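Local coordinates for soluble lytic transglycosylase B3 (Pseudomonas aeruginosa, PDB 5ANZ), which probably cleaves bacterial cell-wall peptidoglycan as a lytic transglycosylase, and holds a calcium ion, at residues R370-R375 with R395-E400; K274-W279 with A313-H318; V109-A114 with E144-S149; L304-H309 with Y332-G337. All coordinates share one frame; numbering follows the deposited sequence.

Contact 1 (R370-R375 with R395-E400); sequences RQLAAR and RACQQE
Two side chains of opposite shape bring the charges of Arg-375 and Glu-400 together: the arginine chain bends at its third torsion (chi3 52°), while the glutamate starts with CG anti to its backbone N (chi1 -175°) and runs on extended. Arg-375 sits just past the end of helix 362-374 and Glu-400 near the end of helix 388-401, two helices of the putative peptidoglycan-binding domain. The salt bridge is carried by one guanidinium nitrogen, with Arg-375 NH2 2.8 Å from Glu-400 OE2. The other carboxylate oxygen lies farther off, Glu-400 OE1 being 3.3 Å from Arg-375 NH2. Guanidinium and carboxylate planes are turned 46° against each other, so the pair does not form the flat, two-pronged arrangement; OE2 approaches obliquely, although Glu-400 CD lies at the guanidinium edge. Glu-400 OE1 takes a hydrogen bond from His-377 NE2, which gives each carboxylate oxygen its own partner.

Deeper between the helices, the contact turns apolar. The end of Leu-372 leans toward helix 388-401, and its CD2 methyl lies 3.6 Å from Cys-397 CB and 4.0 Å from Cys-397 SG. Leu-417 of helix 411-417 packs against both Cys-397 and Arg-375, so three helices meet here. A buried leucine–cysteine pair is thus bordered by a charged pair at the surface. Arg-375 NE is buried by the contact without a partner in the model, and the carboxylate, drawn on by both Arg-375 and His-377, is probably held in its ionised form.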
loop_
_atom_site.group_PDB
_atom_site.type_symbol
_atom_site.label_atom_id
_atom_site.label_comp_id
_atom_site.label_asym_id
_atom_site.label_seq_id
_atom_site.Cartn_x
_atom_site.Cartn_y
_atom_site.Cartn_z
ATOM N N ARG A 370 26.450 -2.653 1.983
ATOM C CA ARG A 370 27.858 -2.356 2.243
ATOM C C ARG A 370 28.776 -3.363 1.538
ATOM O O ARG A 370 29.847 -2.998 1.030
ATOM C CB ARG A 370 28.132 -2.329 3.751
ATOM C CG ARG A 370 27.502 -1.145 4.470
ATOM C CD ARG A 370 27.860 -1.148 5.951
ATOM N NE ARG A 370 27.328 0.014 6.657
ATOM C CZ ARG A 370 27.002 0.017 7.945
ATOM N NH1 ARG A 370 27.154 -1.084 8.672
ATOM N NH2 ARG A 370 26.528 1.117 8.511
ATOM N N GLN A 371 28.351 -4.622 1.487
ATOM C CA GLN A 371 29.151 -5.665 0.843
ATOM C C GLN A 371 29.160 -5.493 -0.671
ATOM O O GLN A 371 30.183 -5.727 -1.324
ATOM C CB GLN A 371 28.625 -7.057 1.210
ATOM C CG GLN A 371 29.073 -7.546 2.581
ATOM C CD GLN A 371 30.510 -8.013 2.572
ATOM O OE1 GLN A 371 30.787 -9.200 2.401
ATOM N NE2 GLN A 371 31.437 -7.076 2.736
ATOM N N LEU A 372 28.024 -5.078 -1.224
ATOM C CA LEU A 372 27.934 -4.819 -2.660
ATOM C C LEU A 372 28.884 -3.691 -3.045
ATOM O O LEU A 372 29.653 -3.809 -4.011
ATOM C CB LEU A 372 26.495 -4.464 -3.060
ATOM C CG LEU A 372 25.471 -5.597 -3.041
ATOM C CD1 LEU A 372 24.058 -5.041 -3.031
ATOM C CD2 LEU A 372 25.686 -6.528 -4.237
ATOM N N ALA A 373 28.833 -2.597 -2.288
ATOM C CA ALA A 373 29.678 -1.446 -2.581
ATOM C C ALA A 373 31.144 -1.844 -2.478
ATOM O O ALA A 373 31.985 -1.382 -3.256
ATOM C CB ALA A 373 29.363 -0.292 -1.639
ATOM N N ALA A 374 31.443 -2.725 -1.532
ATOM C CA ALA A 374 32.822 -3.161 -1.307
ATOM C C ALA A 374 33.384 -3.977 -2.466
ATOM O O ALA A 374 34.594 -4.036 -2.662
ATOM C CB ALA A 374 32.912 -3.960 -0.021
ATOM N N ARG A 375 32.502 -4.612 -3.230
ATOM C CA ARG A 375 32.943 -5.376 -4.393
ATOM C C ARG A 375 32.798 -4.568 -5.677
ATOM O O ARG A 375 32.985 -5.094 -6.777
ATOM C CB ARG A 375 32.157 -6.682 -4.497
ATOM C CG ARG A 375 32.481 -7.674 -3.393
ATOM C CD ARG A 375 31.721 -8.971 -3.594
ATOM N NE ARG A 375 31.901 -9.500 -4.944
ATOM C CZ ARG A 375 32.889 -10.314 -5.298
ATOM N NH1 ARG A 375 33.792 -10.695 -4.402
ATOM N NH2 ARG A 375 32.977 -10.748 -6.548
ATOM N N ARG A 395 21.761 -7.248 -9.174
ATOM C CA ARG A 395 21.793 -7.945 -10.460
ATOM C C ARG A 395 23.215 -8.053 -11.015
ATOM O O ARG A 395 23.590 -9.084 -11.577
ATOM C CB ARG A 395 20.888 -7.247 -11.471
ATOM C CG ARG A 395 19.429 -7.318 -11.106
ATOM C CD ARG A 395 18.566 -6.917 -12.290
ATOM N NE ARG A 395 17.201 -7.395 -12.123
ATOM C CZ ARG A 395 16.198 -6.657 -11.666
ATOM N NH1 ARG A 395 16.404 -5.386 -11.337
ATOM N NH2 ARG A 395 14.987 -7.194 -11.552
ATOM N N ALA A 396 24.012 -7.001 -10.858
ATOM C CA ALA A 396 25.392 -7.046 -11.350
ATOM C C ALA A 396 26.193 -8.093 -10.576
ATOM O O ALA A 396 27.020 -8.817 -11.140
ATOM C CB ALA A 396 26.056 -5.684 -11.229
ATOM N N CYS A 397 25.926 -8.174 -9.274
ATOM C CA CYS A 397 26.628 -9.125 -8.431
ATOM C C CYS A 397 26.204 -10.555 -8.752
ATOM O O CYS A 397 27.043 -11.464 -8.816
ATOM C CB CYS A 397 26.378 -8.804 -6.959
ATOM S SG CYS A 397 27.416 -9.744 -5.834
ATOM N N GLN A 398 24.905 -10.756 -8.963
ATOM C CA GLN A 398 24.403 -12.080 -9.321
ATOM C C GLN A 398 25.053 -12.559 -10.621
ATOM O O GLN A 398 25.491 -13.707 -10.727
ATOM C CB GLN A 398 22.875 -12.061 -9.438
ATOM C CG GLN A 398 22.186 -11.864 -8.099
ATOM C CD GLN A 398 20.688 -11.653 -8.230
ATOM O OE1 GLN A 398 20.228 -10.875 -9.068
ATOM N NE2 GLN A 398 19.917 -12.345 -7.393
ATOM N N GLN A 399 25.138 -11.665 -11.600
ATOM C CA GLN A 399 25.768 -11.994 -12.874
ATOM C C GLN A 399 27.247 -12.332 -12.691
ATOM O O GLN A 399 27.772 -13.223 -13.357
ATOM C CB GLN A 399 25.586 -10.841 -13.866
ATOM C CG GLN A 399 24.151 -10.727 -14.374
ATOM C CD GLN A 399 23.829 -9.374 -14.986
ATOM O OE1 GLN A 399 24.308 -8.339 -14.525
ATOM N NE2 GLN A 399 23.002 -9.380 -16.026
ATOM N N GLU A 400 27.914 -11.636 -11.777
ATOM C CA GLU A 400 29.318 -11.918 -11.495
ATOM C C GLU A 400 29.496 -13.340 -10.972
ATOM O O GLU A 400 30.486 -14.013 -11.285
ATOM C CB GLU A 400 29.881 -10.916 -10.488
ATOM C CG GLU A 400 31.377 -11.081 -10.255
ATOM C CD GLU A 400 31.965 -9.996 -9.374
ATOM O OE1 GLU A 400 31.191 -9.198 -8.810
ATOM O OE2 GLU A 400 33.207 -9.942 -9.247
#

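Contact 2 (K274-W279 with A313-H318); sequences KPLGEW and AFLVLH
Leu-276 and Leu-315 have the nearest CA atoms of the two segments, 8.3 Å apart, one in the first turn of helix 276-280 and the other in strand 313-316. The two segments are not sheet neighbours. Strand 274-275 ends the antiparallel sheet, strand 300-304 lies between it and 313-316, and after Pro-275, at the N-cap position, the chain turns into a short helix that sets side chains on Leu-315 across the intervening strand.

Leu-315 gives its CD2 to the Trp-279 indole, over one face in a CH-pi contact, 3.8 Å from the centroid of the five-membered ring and only 3° off its normal. CD1 meets Leu-276 CD2 at 3.6 Å, the two side chains running antiparallel alongside one another, and also brushes Trp-279 CB and CG. A looser touch, Leu-276 CD2 to Leu-317 CD1 at 4.4 Å, extends the patch toward the end of the strand. On the opposite face of the indole, Lys-274 CB lies 3.4 Å above the ring plane, so the ring is sandwiched between aliphatic groups. Trp-279 NE1 donates to Ala-301 O of the middle strand.

Leu-276 also reaches Phe-255, and Leu-315 reaches Val-257, both on strand 254-258. The contact is therefore apolar throughout, built from methyls and a ring face, while the one polar atom of the indole is satisfied by the sheet backbone, which helps to fix the ring's rotation.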
loop_
_atom_site.group_PDB
_atom_site.type_symbol
_atom_site.label_atom_id
_atom_site.label_comp_id
_atom_site.label_asym_id
_atom_site.label_seq_id
_atom_site.Cartn_x
_atom_site.Cartn_y
_atom_site.Cartn_z
ATOM N N LYS A 274 5.946 -3.174 -21.088
ATOM C CA LYS A 274 5.904 -3.703 -22.439
ATOM C C LYS A 274 4.488 -4.148 -22.749
ATOM O O LYS A 274 3.787 -4.624 -21.857
ATOM C CB LYS A 274 6.868 -4.884 -22.589
ATOM C CG LYS A 274 8.336 -4.534 -22.441
ATOM C CD LYS A 274 9.188 -5.777 -22.613
ATOM C CE LYS A 274 10.626 -5.514 -22.217
ATOM N NZ LYS A 274 11.259 -4.477 -23.072
ATOM N N PRO A 275 4.057 -3.998 -24.008
ATOM C CA PRO A 275 2.735 -4.535 -24.346
ATOM C C PRO A 275 2.696 -6.039 -24.099
ATOM O O PRO A 275 3.725 -6.699 -24.236
ATOM C CB PRO A 275 2.587 -4.222 -25.835
ATOM C CG PRO A 275 3.616 -3.158 -26.119
ATOM C CD PRO A 275 4.739 -3.402 -25.172
ATOM N N LEU A 276 1.538 -6.568 -23.721
ATOM C CA LEU A 276 1.403 -8.005 -23.486
ATOM C C LEU A 276 1.864 -8.809 -24.702
ATOM O O LEU A 276 2.449 -9.883 -24.562
ATOM C CB LEU A 276 -0.043 -8.360 -23.146
ATOM C CG LEU A 276 -0.537 -7.887 -21.783
ATOM C CD1 LEU A 276 -1.961 -8.353 -21.573
ATOM C CD2 LEU A 276 0.373 -8.400 -20.675
ATOM N N GLY A 277 1.598 -8.277 -25.891
ATOM C CA GLY A 277 2.012 -8.925 -27.121
ATOM C C GLY A 277 3.517 -9.109 -27.184
ATOM O O GLY A 277 4.008 -10.140 -27.651
ATOM N N GLU A 278 4.250 -8.109 -26.707
ATOM C CA GLU A 278 5.702 -8.179 -26.693
ATOM C C GLU A 278 6.194 -9.193 -25.659
ATOM O O GLU A 278 7.149 -9.926 -25.917
ATOM C CB GLU A 278 6.307 -6.801 -26.425
ATOM C CG GLU A 278 7.824 -6.808 -26.287
ATOM C CD GLU A 278 8.431 -5.417 -26.354
ATOM O OE1 GLU A 278 7.674 -4.446 -26.556
ATOM O OE2 GLU A 278 9.669 -5.298 -26.210
ATOM N N TRP A 279 5.552 -9.246 -24.492
ATOM C CA TRP A 279 5.909 -10.264 -23.503
ATOM C C TRP A 279 5.692 -11.686 -24.041
ATOM O O TRP A 279 6.481 -12.589 -23.771
ATOM C CB TRP A 279 5.103 -10.092 -22.214
ATOM C CG TRP A 279 5.451 -8.888 -21.369
ATOM C CD1 TRP A 279 4.656 -7.804 -21.124
ATOM C CD2 TRP A 279 6.663 -8.667 -20.641
ATOM N NE1 TRP A 279 5.299 -6.922 -20.292
ATOM C CE2 TRP A 279 6.533 -7.425 -19.983
ATOM C CE3 TRP A 279 7.848 -9.395 -20.485
ATOM C CZ2 TRP A 279 7.536 -6.901 -19.173
ATOM C CZ3 TRP A 279 8.854 -8.869 -19.689
ATOM C CH2 TRP A 279 8.689 -7.626 -19.042
ATOM N N ALA A 313 5.532 -15.781 -10.957
ATOM C CA ALA A 313 5.716 -14.562 -11.739
ATOM C C ALA A 313 4.360 -14.017 -12.164
ATOM O O ALA A 313 3.434 -14.789 -12.445
ATOM C CB ALA A 313 6.590 -14.827 -12.948
ATOM N N PHE A 314 4.244 -12.689 -12.187
ATOM C CA PHE A 314 3.001 -12.036 -12.572
ATOM C C PHE A 314 3.274 -10.962 -13.604
ATOM O O PHE A 314 4.296 -10.287 -13.514
ATOM C CB PHE A 314 2.327 -11.400 -11.350
ATOM C CG PHE A 314 1.979 -12.386 -10.278
ATOM C CD1 PHE A 314 2.909 -12.737 -9.313
ATOM C CD2 PHE A 314 0.729 -12.959 -10.233
ATOM C CE1 PHE A 314 2.589 -13.652 -8.319
ATOM C CE2 PHE A 314 0.405 -13.885 -9.235
ATOM C CZ PHE A 314 1.341 -14.223 -8.279
ATOM N N LEU A 315 2.373 -10.787 -14.567
ATOM C CA LEU A 315 2.396 -9.562 -15.364
ATOM C C LEU A 315 1.403 -8.625 -14.718
ATOM O O LEU A 315 0.272 -9.028 -14.470
ATOM C CB LEU A 315 2.026 -9.803 -16.824
ATOM C CG LEU A 315 3.125 -10.479 -17.631
ATOM C CD1 LEU A 315 2.674 -10.700 -19.060
ATOM C CD2 LEU A 315 4.383 -9.615 -17.585
ATOM N N VAL A 316 1.808 -7.388 -14.440
ATOM C CA VAL A 316 0.887 -6.461 -13.789
ATOM C C VAL A 316 0.625 -5.252 -14.682
ATOM O O VAL A 316 1.516 -4.731 -15.351
ATOM C CB VAL A 316 1.391 -6.029 -12.409
ATOM C CG1 VAL A 316 1.487 -7.250 -11.495
ATOM C CG2 VAL A 316 2.742 -5.319 -12.491
ATOM N N LEU A 317 -0.643 -4.872 -14.720
ATOM C CA LEU A 317 -1.124 -3.899 -15.687
ATOM C C LEU A 317 -1.412 -2.583 -14.993
ATOM O O LEU A 317 -1.087 -2.392 -13.828
ATOM C CB LEU A 317 -2.376 -4.406 -16.402
ATOM C CG LEU A 317 -2.160 -5.375 -17.574
ATOM C CD1 LEU A 317 -1.567 -6.662 -17.089
ATOM C CD2 LEU A 317 -3.472 -5.615 -18.332
ATOM N N HIS A 318 -2.018 -1.676 -15.747
ATOM C CA HIS A 318 -2.266 -0.328 -15.274
ATOM C C HIS A 318 -3.025 -0.295 -13.949
ATOM O O HIS A 318 -2.706 0.521 -13.081
ATOM C CB HIS A 318 -3.038 0.453 -16.339
ATOM C CG HIS A 318 -3.055 1.932 -16.109
ATOM N ND1 HIS A 318 -1.907 2.691 -16.079
ATOM C CD2 HIS A 318 -4.084 2.792 -15.897
ATOM C CE1 HIS A 318 -2.224 3.957 -15.856
ATOM N NE2 HIS A 318 -3.536 4.041 -15.742
#

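Contact 3 (V109-A114 with E144-S149); sequences VRQGQA and ESNYGS
A type I' beta turn, Asn-146 to Ser-149, follows helix 134-145 in the lysozyme-like transglycosylase domain and places the ring of Tyr-147 against Gly-112 of helix 106-118. Three successive residues, Asn-146, Tyr-147 and Gly-148, have positive phi, and Tyr-147 takes the first of the two central positions of the turn. Just before it, Ser-145 OG accepts from Gly-148 N at 2.9 Å, an ST motif that ties the helix end to the turn.

The tyrosine meets the helix where glycine exposes the backbone. Tyr-147 OH comes to 3.3 Å from Gly-112 CA and Tyr-147 CZ to 3.4 Å from the same atom, a close fit of the phenol end against the main chain. The hydroxyl is bonded one turn earlier in that helix, to Arg-108 O. Beside it, Gln-111 CB lies 3.7 Å from Tyr-147 CE2, and the extended glutamine chain carries OE1 round to the ring edge, in plane with the ring. Leu-339 and Phe-343 of helix 330-343 also pack on the tyrosine, making this a junction of three parts of the domain.

Gln-111 and Asn-146 cross at about a right angle with their amide planes 46° apart; their oxygens, both acceptors, come near without bonding. Asn-146 OD1 has a weak hydrogen bond from Arg-108 NE, and a bound PEG molecule lies about 4 Å from the Asn-146 side chain. The amide also braces the turn: Asn-146 ND2 donates to Ser-149 OG at 2.9 Å, with the acceptor 24° out of the amide plane.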
loop_
_atom_site.group_PDB
_atom_site.type_symbol
_atom_site.label_atom_id
_atom_site.label_comp_id
_atom_site.label_asym_id
_atom_site.label_seq_id
_atom_site.Cartn_x
_atom_site.Cartn_y
_atom_site.Cartn_z
ATOM N N VAL A 109 -11.714 -13.495 2.925
ATOM C CA VAL A 109 -12.403 -13.695 1.648
ATOM C C VAL A 109 -13.902 -13.804 1.886
ATOM O O VAL A 109 -14.705 -13.124 1.241
ATOM C CB VAL A 109 -11.915 -14.974 0.921
ATOM C CG1 VAL A 109 -12.714 -15.226 -0.358
ATOM C CG2 VAL A 109 -10.414 -14.893 0.644
ATOM N N ARG A 110 -14.304 -14.660 2.824
ATOM C CA ARG A 110 -15.730 -14.837 3.018
ATOM C C ARG A 110 -16.377 -13.570 3.577
ATOM O O ARG A 110 -17.514 -13.271 3.221
ATOM C CB ARG A 110 -16.027 -16.036 3.920
ATOM C CG ARG A 110 -15.645 -15.889 5.355
ATOM C CD ARG A 110 -16.035 -17.166 6.099
ATOM N NE ARG A 110 -16.023 -16.970 7.541
ATOM C CZ ARG A 110 -16.426 -17.878 8.418
ATOM N NH1 ARG A 110 -16.878 -19.050 7.998
ATOM N NH2 ARG A 110 -16.383 -17.605 9.713
ATOM N N GLN A 111 -15.662 -12.801 4.405
ATOM C CA GLN A 111 -16.263 -11.566 4.931
ATOM C C GLN A 111 -16.489 -10.570 3.789
ATOM O O GLN A 111 -17.502 -9.867 3.765
ATOM C CB GLN A 111 -15.394 -10.923 6.019
ATOM C CG GLN A 111 -15.482 -11.549 7.396
ATOM C CD GLN A 111 -14.562 -10.864 8.406
ATOM O OE1 GLN A 111 -13.563 -10.240 8.037
ATOM N NE2 GLN A 111 -14.902 -10.979 9.686
ATOM N N GLY A 112 -15.559 -10.535 2.838
ATOM C CA GLY A 112 -15.694 -9.660 1.677
ATOM C C GLY A 112 -16.849 -10.082 0.781
ATOM O O GLY A 112 -17.586 -9.253 0.246
ATOM N N GLN A 113 -17.020 -11.388 0.604
ATOM C CA GLN A 113 -18.164 -11.880 -0.146
ATOM C C GLN A 113 -19.465 -11.491 0.546
ATOM O O GLN A 113 -20.464 -11.183 -0.120
ATOM C CB GLN A 113 -18.089 -13.393 -0.311
ATOM C CG GLN A 113 -16.966 -13.818 -1.250
ATOM C CD GLN A 113 -16.654 -15.297 -1.147
ATOM O OE1 GLN A 113 -16.854 -15.912 -0.096
ATOM N NE2 GLN A 113 -16.184 -15.887 -2.249
ATOM N N ALA A 114 -19.462 -11.506 1.875
ATOM C CA ALA A 114 -20.658 -11.129 2.622
ATOM C C ALA A 114 -20.945 -9.634 2.458
ATOM O O ALA A 114 -22.112 -9.236 2.363
ATOM C CB ALA A 114 -20.513 -11.481 4.084
ATOM N N GLU A 144 -7.502 -2.458 3.978
ATOM C CA GLU A 144 -7.220 -1.230 4.725
ATOM C C GLU A 144 -7.721 -1.279 6.154
ATOM O O GLU A 144 -7.004 -0.845 7.063
ATOM C CB GLU A 144 -7.815 -0.012 4.007
ATOM C CG GLU A 144 -7.058 0.317 2.735
ATOM C CD GLU A 144 -5.634 0.758 3.019
ATOM O OE1 GLU A 144 -5.419 1.395 4.073
ATOM O OE2 GLU A 144 -4.722 0.459 2.215
ATOM N N SER A 145 -8.935 -1.794 6.371
ATOM C CA SER A 145 -9.507 -1.772 7.724
ATOM C C SER A 145 -10.331 -3.007 8.062
ATOM O O SER A 145 -11.159 -2.966 8.969
ATOM C CB SER A 145 -10.380 -0.532 7.897
ATOM O OG SER A 145 -11.554 -0.609 7.098
ATOM N N ASN A 146 -10.126 -4.108 7.333
ATOM C CA ASN A 146 -10.964 -5.287 7.528
ATOM C C ASN A 146 -12.455 -4.948 7.410
ATOM O O ASN A 146 -13.263 -5.347 8.244
ATOM C CB ASN A 146 -10.681 -5.925 8.887
ATOM C CG ASN A 146 -10.999 -7.399 8.896
ATOM O OD1 ASN A 146 -10.819 -8.091 7.889
ATOM N ND2 ASN A 146 -11.493 -7.891 10.024
ATOM N N TYR A 147 -12.797 -4.201 6.366
ATOM C CA TYR A 147 -14.177 -3.819 6.065
ATOM C C TYR A 147 -14.773 -2.980 7.195
ATOM O O TYR A 147 -15.961 -3.091 7.506
ATOM C CB TYR A 147 -15.034 -5.057 5.799
ATOM C CG TYR A 147 -14.362 -6.078 4.893
ATOM C CD1 TYR A 147 -14.242 -5.858 3.532
ATOM C CD2 TYR A 147 -13.893 -7.284 5.402
ATOM C CE1 TYR A 147 -13.647 -6.784 2.703
ATOM C CE2 TYR A 147 -13.288 -8.226 4.573
ATOM C CZ TYR A 147 -13.169 -7.966 3.224
ATOM O OH TYR A 147 -12.574 -8.905 2.430
ATOM N N GLY A 148 -13.918 -2.157 7.797
ATOM C CA GLY A 148 -14.339 -1.241 8.847
ATOM C C GLY A 148 -14.227 -1.735 10.277
ATOM O O GLY A 148 -14.587 -1.004 11.211
ATOM N N SER A 149 -13.750 -2.957 10.495
ATOM C CA SER A 149 -13.661 -3.464 11.862
ATOM C C SER A 149 -12.334 -3.118 12.554
ATOM O O SER A 149 -12.215 -3.253 13.771
ATOM C CB SER A 149 -13.868 -4.976 11.874
ATOM O OG SER A 149 -12.725 -5.637 11.381
#

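Contact 4 (L304-H309 with Y332-G337); sequences LLPAGH and YALAVG
Leu-334 and Pro-306 cross at about a right angle where a loop of the antiparallel sheet meets helix 330-343 of the lysozyme-like transglycosylase domain. The loop joins strands 300-304 and 313-316, and the approach is made by side chains alone, since even the nearest CA atoms, those of Pro-306 and Leu-334, are 9.0 Å apart.

On the helix, a chi1 of -177° swings CG of Leu-334 away from the backbone N and out toward the loop. Its CD2 methyl does the touching. Pro-306 presents the corner of its ring, and CD2 of Leu-334 heads almost straight for Pro-306 CG, 4.0 Å away. Leu-304, the last residue of strand 300-304, flanks the same methyl from the side, with its CD2 4.4 Å from Leu-334 CD2. The two partners sit next to each other, Leu-304 CG lying 4.1 Å from Pro-306 CD.

The contact is small, and other side chains complete its surroundings. Phe-314 of the neighbouring strand packs on both Pro-306 and Leu-334, while Leu-334 also touches Leu-100 of helix 96-103. Pro-306 and Ala-307 rest against Trp-353, and farther along the loop His-309 N donates to Asp-406 OD2. Elsewhere on the helix, Ala-335 and Val-336 pack against helix 134-145, so 330-343 lies between that helix and the sheet loop. Within the loop, the chain bends tightly through Pro-306 and Ala-307, closed by the backbone bond from Gly-308 N to Leu-305 O, 3.2 Å long.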
loop_
_atom_site.group_PDB
_atom_site.type_symbol
_atom_site.label_atom_id
_atom_site.label_comp_id
_atom_site.label_asym_id
_atom_site.label_seq_id
_atom_site.Cartn_x
_atom_site.Cartn_y
_atom_site.Cartn_z
ATOM N N LEU A 304 6.416 -8.869 -12.393
ATOM C CA LEU A 304 6.636 -8.902 -10.955
ATOM C C LEU A 304 7.058 -10.296 -10.469
ATOM O O LEU A 304 6.385 -11.292 -10.755
ATOM C CB LEU A 304 5.366 -8.455 -10.234
ATOM C CG LEU A 304 5.334 -8.402 -8.709
ATOM C CD1 LEU A 304 6.190 -7.271 -8.164
ATOM C CD2 LEU A 304 3.892 -8.249 -8.263
ATOM N N LEU A 305 8.177 -10.358 -9.749
ATOM C CA LEU A 305 8.667 -11.606 -9.157
ATOM C C LEU A 305 8.820 -11.456 -7.643
ATOM O O LEU A 305 9.924 -11.188 -7.165
ATOM C CB LEU A 305 10.022 -12.005 -9.746
ATOM C CG LEU A 305 10.152 -12.507 -11.180
ATOM C CD1 LEU A 305 11.622 -12.608 -11.562
ATOM C CD2 LEU A 305 9.479 -13.861 -11.313
ATOM N N PRO A 306 7.731 -11.642 -6.888
ATOM C CA PRO A 306 7.762 -11.300 -5.458
ATOM C C PRO A 306 8.778 -12.109 -4.633
ATOM O O PRO A 306 9.202 -11.632 -3.578
ATOM C CB PRO A 306 6.329 -11.584 -4.986
ATOM C CG PRO A 306 5.707 -12.427 -6.046
ATOM C CD PRO A 306 6.412 -12.122 -7.332
ATOM N N ALA A 307 9.178 -13.290 -5.105
ATOM C CA ALA A 307 10.197 -14.072 -4.401
ATOM C C ALA A 307 11.318 -14.539 -5.322
ATOM O O ALA A 307 11.875 -15.622 -5.129
ATOM C CB ALA A 307 9.552 -15.266 -3.712
ATOM N N GLY A 308 11.662 -13.731 -6.321
ATOM C CA GLY A 308 12.779 -14.049 -7.191
ATOM C C GLY A 308 12.466 -15.113 -8.234
ATOM O O GLY A 308 11.303 -15.531 -8.367
ATOM N N HIS A 309 13.502 -15.556 -8.951
ATOM C CA HIS A 309 13.316 -16.417 -10.119
ATOM C C HIS A 309 12.752 -17.801 -9.802
ATOM O O HIS A 309 12.204 -18.454 -10.688
ATOM C CB HIS A 309 14.627 -16.568 -10.899
ATOM C CG HIS A 309 15.605 -17.534 -10.303
ATOM N ND1 HIS A 309 16.449 -17.192 -9.268
ATOM C CD2 HIS A 309 15.912 -18.811 -10.633
ATOM C CE1 HIS A 309 17.218 -18.226 -8.970
ATOM N NE2 HIS A 309 16.919 -19.219 -9.788
ATOM N N TYR A 332 1.449 -5.425 -1.061
ATOM C CA TYR A 332 0.095 -4.930 -0.807
ATOM C C TYR A 332 -0.760 -4.971 -2.053
ATOM O O TYR A 332 -1.892 -5.454 -2.034
ATOM C CB TYR A 332 0.154 -3.500 -0.277
ATOM C CG TYR A 332 -1.201 -2.806 -0.218
ATOM C CD1 TYR A 332 -1.706 -2.127 -1.321
ATOM C CD2 TYR A 332 -1.953 -2.794 0.949
ATOM C CE1 TYR A 332 -2.928 -1.464 -1.265
ATOM C CE2 TYR A 332 -3.178 -2.138 1.010
ATOM C CZ TYR A 332 -3.658 -1.485 -0.107
ATOM O OH TYR A 332 -4.864 -0.813 -0.059
ATOM N N ALA A 333 -0.227 -4.460 -3.159
ATOM C CA ALA A 333 -1.033 -4.384 -4.372
ATOM C C ALA A 333 -1.316 -5.783 -4.914
ATOM O O ALA A 333 -2.414 -6.043 -5.397
ATOM C CB ALA A 333 -0.348 -3.502 -5.426
ATOM N N LEU A 334 -0.357 -6.701 -4.778
ATOM C CA LEU A 334 -0.611 -8.090 -5.173
ATOM C C LEU A 334 -1.724 -8.697 -4.310
ATOM O O LEU A 334 -2.637 -9.367 -4.840
ATOM C CB LEU A 334 0.682 -8.911 -5.068
ATOM C CG LEU A 334 0.606 -10.366 -5.524
ATOM C CD1 LEU A 334 0.092 -10.477 -6.947
ATOM C CD2 LEU A 334 2.011 -10.963 -5.410
ATOM N N ALA A 335 -1.681 -8.420 -3.003
ATOM C CA ALA A 335 -2.716 -8.914 -2.082
ATOM C C ALA A 335 -4.082 -8.378 -2.468
ATOM O O ALA A 335 -5.064 -9.121 -2.498
ATOM C CB ALA A 335 -2.403 -8.539 -0.632
ATOM N N VAL A 336 -4.167 -7.074 -2.730
ATOM C CA VAL A 336 -5.443 -6.513 -3.167
ATOM C C VAL A 336 -5.988 -7.194 -4.418
ATOM O O VAL A 336 -7.155 -7.552 -4.475
ATOM C CB VAL A 336 -5.317 -5.001 -3.421
ATOM C CG1 VAL A 336 -6.571 -4.462 -4.092
ATOM C CG2 VAL A 336 -5.079 -4.289 -2.100
ATOM N N GLY A 337 -5.147 -7.368 -5.431
ATOM C CA GLY A 337 -5.607 -7.995 -6.662
ATOM C C GLY A 337 -6.075 -9.427 -6.451
ATOM O O GLY A 337 -7.131 -9.831 -6.935
#

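Contacts 2, 3 and 4 lie in the transglycosylase domain; contact 1 belongs to the putative peptidoglycan-binding domain, about 43 Å from contact 3 between centres and across the chain's centre from it. Contacts 2 and 4 share a sheet and touch directly: Phe-314 O lies 2.8 Å from Leu-304 N, and Ala-313 CB is 3.5 Å from Leu-305 CD2. Contact 4 joins contact 3 through Glu-144 OE2 and Tyr-332 OH, 2.6 Å apart, a weak hydrogen bond. Contact 3 also borders the N-acetyl-D-glucosamine site, which holds no sugar here: Glu-144 touches its Tyr-326, whose side chain is about 11 Å from that of Tyr-147. Contact 1 approaches contact 4 to about 6 Å between nearest atoms.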